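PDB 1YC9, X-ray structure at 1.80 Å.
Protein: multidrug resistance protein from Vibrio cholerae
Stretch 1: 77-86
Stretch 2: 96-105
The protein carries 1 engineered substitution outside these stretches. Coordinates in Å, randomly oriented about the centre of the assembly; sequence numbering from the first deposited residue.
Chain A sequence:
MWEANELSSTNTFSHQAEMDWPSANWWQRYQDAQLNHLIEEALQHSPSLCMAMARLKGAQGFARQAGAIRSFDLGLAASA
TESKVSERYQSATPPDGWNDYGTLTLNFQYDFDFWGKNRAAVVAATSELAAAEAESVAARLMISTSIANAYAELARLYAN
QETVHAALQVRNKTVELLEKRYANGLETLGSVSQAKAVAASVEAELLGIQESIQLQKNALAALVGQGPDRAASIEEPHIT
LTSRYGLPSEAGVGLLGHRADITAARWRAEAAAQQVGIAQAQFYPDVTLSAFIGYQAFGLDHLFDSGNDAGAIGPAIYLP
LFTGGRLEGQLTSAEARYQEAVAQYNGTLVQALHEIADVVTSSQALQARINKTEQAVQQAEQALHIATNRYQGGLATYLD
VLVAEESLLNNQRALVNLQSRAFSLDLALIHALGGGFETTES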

# COMPACT_ATOMS: atom_id res chain seq x y z
N ALA A 77 22.09 -40.73 14.02
CA ALA A 77 21.86 -41.30 12.69
C ALA A 77 21.91 -42.80 12.80
O ALA A 77 22.72 -43.36 13.51
N ALA A 78 21.00 -43.51 12.14
CA ALA A 78 21.13 -44.94 12.06
C ALA A 78 20.62 -45.37 10.69
O ALA A 78 19.88 -44.63 10.04
N SER A 79 21.09 -46.51 10.27
CA SER A 79 20.74 -47.06 8.93
C SER A 79 20.87 -48.55 8.94
O SER A 79 21.60 -49.15 9.73
N ALA A 80 20.04 -49.22 8.12
CA ALA A 80 20.21 -50.63 7.87
C ALA A 80 20.00 -50.76 6.38
O ALA A 80 19.07 -50.19 5.86
N THR A 81 20.91 -51.46 5.75
CA THR A 81 20.99 -51.52 4.30
C THR A 81 21.27 -52.91 3.86
O THR A 81 22.15 -53.55 4.34
N GLU A 82 20.54 -53.35 2.82
CA GLU A 82 20.87 -54.52 2.08
C GLU A 82 21.54 -54.03 0.79
O GLU A 82 21.00 -53.21 0.11
N SER A 83 22.74 -54.51 0.57
CA SER A 83 23.61 -53.97 -0.49
C SER A 83 24.38 -55.07 -1.18
O SER A 83 24.91 -55.99 -0.57
N LYS A 84 24.50 -54.92 -2.51
CA LYS A 84 25.30 -55.75 -3.36
C LYS A 84 26.33 -54.80 -3.99
O LYS A 84 25.93 -53.79 -4.53
N VAL A 85 27.59 -55.12 -3.80
CA VAL A 85 28.71 -54.31 -4.35
C VAL A 85 29.05 -54.88 -5.72
O VAL A 85 29.04 -56.11 -5.94
N SER A 86 29.42 -53.99 -6.65
CA SER A 86 30.00 -54.43 -7.89
C SER A 86 31.30 -55.25 -7.68
O SER A 86 32.15 -54.89 -6.87
N ASP A 96 30.39 -61.10 -1.63
CA ASP A 96 29.62 -61.69 -2.71
C ASP A 96 28.17 -61.41 -2.41
O ASP A 96 27.72 -61.59 -1.26
N GLY A 97 27.39 -61.06 -3.42
CA GLY A 97 25.94 -61.03 -3.29
C GLY A 97 25.41 -59.90 -2.43
O GLY A 97 26.07 -58.86 -2.20
N TRP A 98 24.19 -60.09 -1.97
CA TRP A 98 23.45 -59.07 -1.25
C TRP A 98 23.69 -59.34 0.21
O TRP A 98 23.47 -60.49 0.68
N ASN A 99 24.16 -58.33 0.93
CA ASN A 99 24.41 -58.46 2.38
C ASN A 99 23.81 -57.34 3.17
O ASN A 99 23.54 -56.33 2.67
N ASP A 100 23.55 -57.57 4.47
CA ASP A 100 22.99 -56.57 5.32
C ASP A 100 24.12 -55.84 6.12
O ASP A 100 25.11 -56.45 6.53
N TYR A 101 23.91 -54.55 6.26
CA TYR A 101 24.85 -53.63 6.95
C TYR A 101 24.06 -52.80 7.87
O TYR A 101 22.90 -52.44 7.62
N GLY A 102 24.67 -52.33 8.98
CA GLY A 102 23.97 -51.41 9.78
C GLY A 102 24.96 -50.34 10.32
O GLY A 102 26.19 -50.60 10.35
N THR A 103 24.40 -49.21 10.64
CA THR A 103 25.16 -48.17 11.34
C THR A 103 24.32 -47.52 12.40
O THR A 103 23.05 -47.47 12.35
N LEU A 104 24.99 -46.97 13.44
CA LEU A 104 24.27 -46.21 14.42
C LEU A 104 25.36 -45.28 15.01
O LEU A 104 26.34 -45.80 15.51
N THR A 105 25.18 -43.97 14.79
CA THR A 105 26.20 -42.98 15.14
C THR A 105 25.60 -41.74 15.77
O THR A 105 24.42 -41.35 15.54

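The most distinctive feature of this contact is a direct pairing of two side-chain hydroxyls across an antiparallel pair of strands: Ser-79 OG and Thr-103 OG1 lie 2.6 Å apart in a hydrogen bond for which either could be the donor. Both residues adopt the p rotamer (chi1 74° and 71°), and their backbones form a hydrogen-bonded pair, with Ser-79 N to Thr-103 O at 3.0 Å and Thr-103 N to Ser-79 O at 2.9 Å. The hydroxyls therefore add a third link, on one face of the sheet, to a pair already joined twice through the main chain.

That face also carries Ala-77, Thr-81 and Ser-83 from the first strand and Asn-99, Tyr-101 and Thr-105 from the second. Water 1 extends the polar network along it, lying 2.8 Å from Ser-79 OG and 2.8 Å from Thr-81 OG1, and donating a weak bond of 3.3 Å to Tyr-101 O. Thr-81, an m rotamer, meets its cross-strand neighbour less intimately, its CB lying 4.5 Å from Tyr-101 CB. The main chain holds this pair instead, with Tyr-101 N to Thr-81 O at 2.8 Å and Thr-81 N to Tyr-101 O at 2.9 Å.

The Tyr-101 side chain (m, chi2 87°) is buried and reaches along the sheet past its direct partner, so that Ser-83 CB, on a t side chain, comes within 3.8 Å of Tyr-101 CE1. Its hydroxyl is tied back to the first strand through water 2, which lies 2.7 Å from Tyr-101 OH and donates to Ser-83 O at 2.7 Å. At the other end of this face the packing is simple: Ala-77 CB sits 3.7 Å from OG1 of Thr-105, a p rotamer.

The opposite face, bearing Ala-78, Ala-80, Glu-82 and Lys-84 opposite Leu-104, Gly-102, Asp-100 and Trp-98, relies more on carbon contacts. Lys-84 (chi1 t) places its CB over the Trp-98 five-membered ring, 3.5 Å from the ring centroid and only 11° off the normal, a well-centred CH-pi contact. Beyond CB the lysine leads away, and its NZ donates to Val-85 O at 3.1 Å. Trp-98 (m, chi2 75°) also meets Glu-82, whose CG lies 3.9 Å from Trp-98 CE3. Glu-82 (chi1 t, chi2 p) bends back over the second strand and brings OE1 to 3.3 Å from Asp-100 CB. Its contacts here are not hydrogen bonds: OE1 is 3.5 Å from Asp-100 N at a poor angle.

Farther along, Ala-80 faces Gly-102, which offers no side chain, and the two come closest at their CA atoms, Ala-80 CA to Gly-102 CA at 4.3 Å, while Ala-80 CA makes a CA-H...O contact with Tyr-101 O at 3.3 Å and Gly-102 CA one with Ser-79 O at 3.3 Å. Leu-104 (t, p) then turns its end inward, so that CD1 packs 3.7 Å from Ala-78 CB. Near the turn, water 3 bridges the backbones, accepting from Val-85 N at 2.9 Å and donating to Gly-97 O at 2.5 Å.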

# COMPACT_ATOMS: atom_id res chain seq x y z
CB ALA A 77 22.87 -40.82 11.77
CB ALA A 78 20.35 -45.63 13.17
CB SER A 79 21.68 -46.43 7.87
OG SER A 79 22.97 -46.98 7.98
CB ALA A 80 19.14 -51.48 8.60
CB THR A 81 22.17 -50.61 3.84
OG1 THR A 81 21.97 -49.30 4.36
CG2 THR A 81 22.12 -50.38 2.34
CB GLU A 82 19.64 -55.36 1.70
CG GLU A 82 19.99 -56.78 1.27
CD GLU A 82 20.36 -57.70 2.45
OE1 GLU A 82 20.23 -57.27 3.57
OE2 GLU A 82 20.83 -58.82 2.22
CB SER A 83 24.58 -52.99 0.17
OG SER A 83 25.72 -52.74 -0.62
CB LYS A 84 24.53 -56.35 -4.49
CG LYS A 84 25.35 -57.37 -5.18
CD LYS A 84 25.48 -57.17 -6.59
CE LYS A 84 26.32 -58.32 -7.24
NZ LYS A 84 27.40 -57.70 -8.02
CB VAL A 85 29.90 -54.38 -3.38
CG1 VAL A 85 31.14 -53.64 -3.89
CG2 VAL A 85 29.47 -53.78 -2.06
CB SER A 86 30.28 -53.21 -8.81
OG SER A 86 30.93 -53.70 -9.98
CB ASP A 96 29.68 -63.22 -2.69
CG ASP A 96 31.00 -63.79 -3.07
OD1 ASP A 96 31.66 -63.26 -3.99
OD2 ASP A 96 31.43 -64.83 -2.49
CB TRP A 98 21.94 -59.07 -1.56
CG TRP A 98 21.72 -58.50 -2.90
CD1 TRP A 98 21.97 -59.13 -4.07
CD2 TRP A 98 21.20 -57.24 -3.21
NE1 TRP A 98 21.65 -58.30 -5.10
CE2 TRP A 98 21.14 -57.15 -4.61
CE3 TRP A 98 20.70 -56.18 -2.48
CZ2 TRP A 98 20.74 -56.01 -5.24
CZ3 TRP A 98 20.26 -55.06 -3.13
CH2 TRP A 98 20.26 -55.00 -4.51
CB ASN A 99 25.90 -58.59 2.62
CG ASN A 99 26.50 -59.77 1.90
OD1 ASN A 99 27.09 -59.63 0.82
ND2 ASN A 99 26.37 -60.96 2.49
CB ASP A 100 22.01 -57.20 6.32
CG ASP A 100 22.57 -58.28 7.12
OD1 ASP A 100 23.14 -59.27 6.59
OD2 ASP A 100 22.41 -58.27 8.41
CB TYR A 101 25.50 -52.74 5.92
CG TYR A 101 26.34 -53.47 4.93
CD1 TYR A 101 25.80 -54.00 3.77
CD2 TYR A 101 27.71 -53.53 5.07
CE1 TYR A 101 26.58 -54.69 2.90
CE2 TYR A 101 28.53 -54.17 4.15
CZ TYR A 101 27.96 -54.76 3.04
OH TYR A 101 28.77 -55.38 2.10
CB THR A 103 25.65 -47.08 10.38
OG1 THR A 103 24.57 -46.25 9.91
CG2 THR A 103 26.32 -47.60 9.18
CB LEU A 104 23.75 -47.16 15.52
CG LEU A 104 23.24 -46.52 16.79
CD1 LEU A 104 22.00 -45.62 16.48
CD2 LEU A 104 22.90 -47.58 17.83
CB THR A 105 27.02 -42.55 13.93
OG1 THR A 105 26.14 -41.95 12.95
CG2 THR A 105 27.71 -43.75 13.26
O HOH W 1 23.59 -49.36 6.70
O HOH W 2 27.52 -56.58 0.03
O HOH W 3 28.26 -57.57 -2.39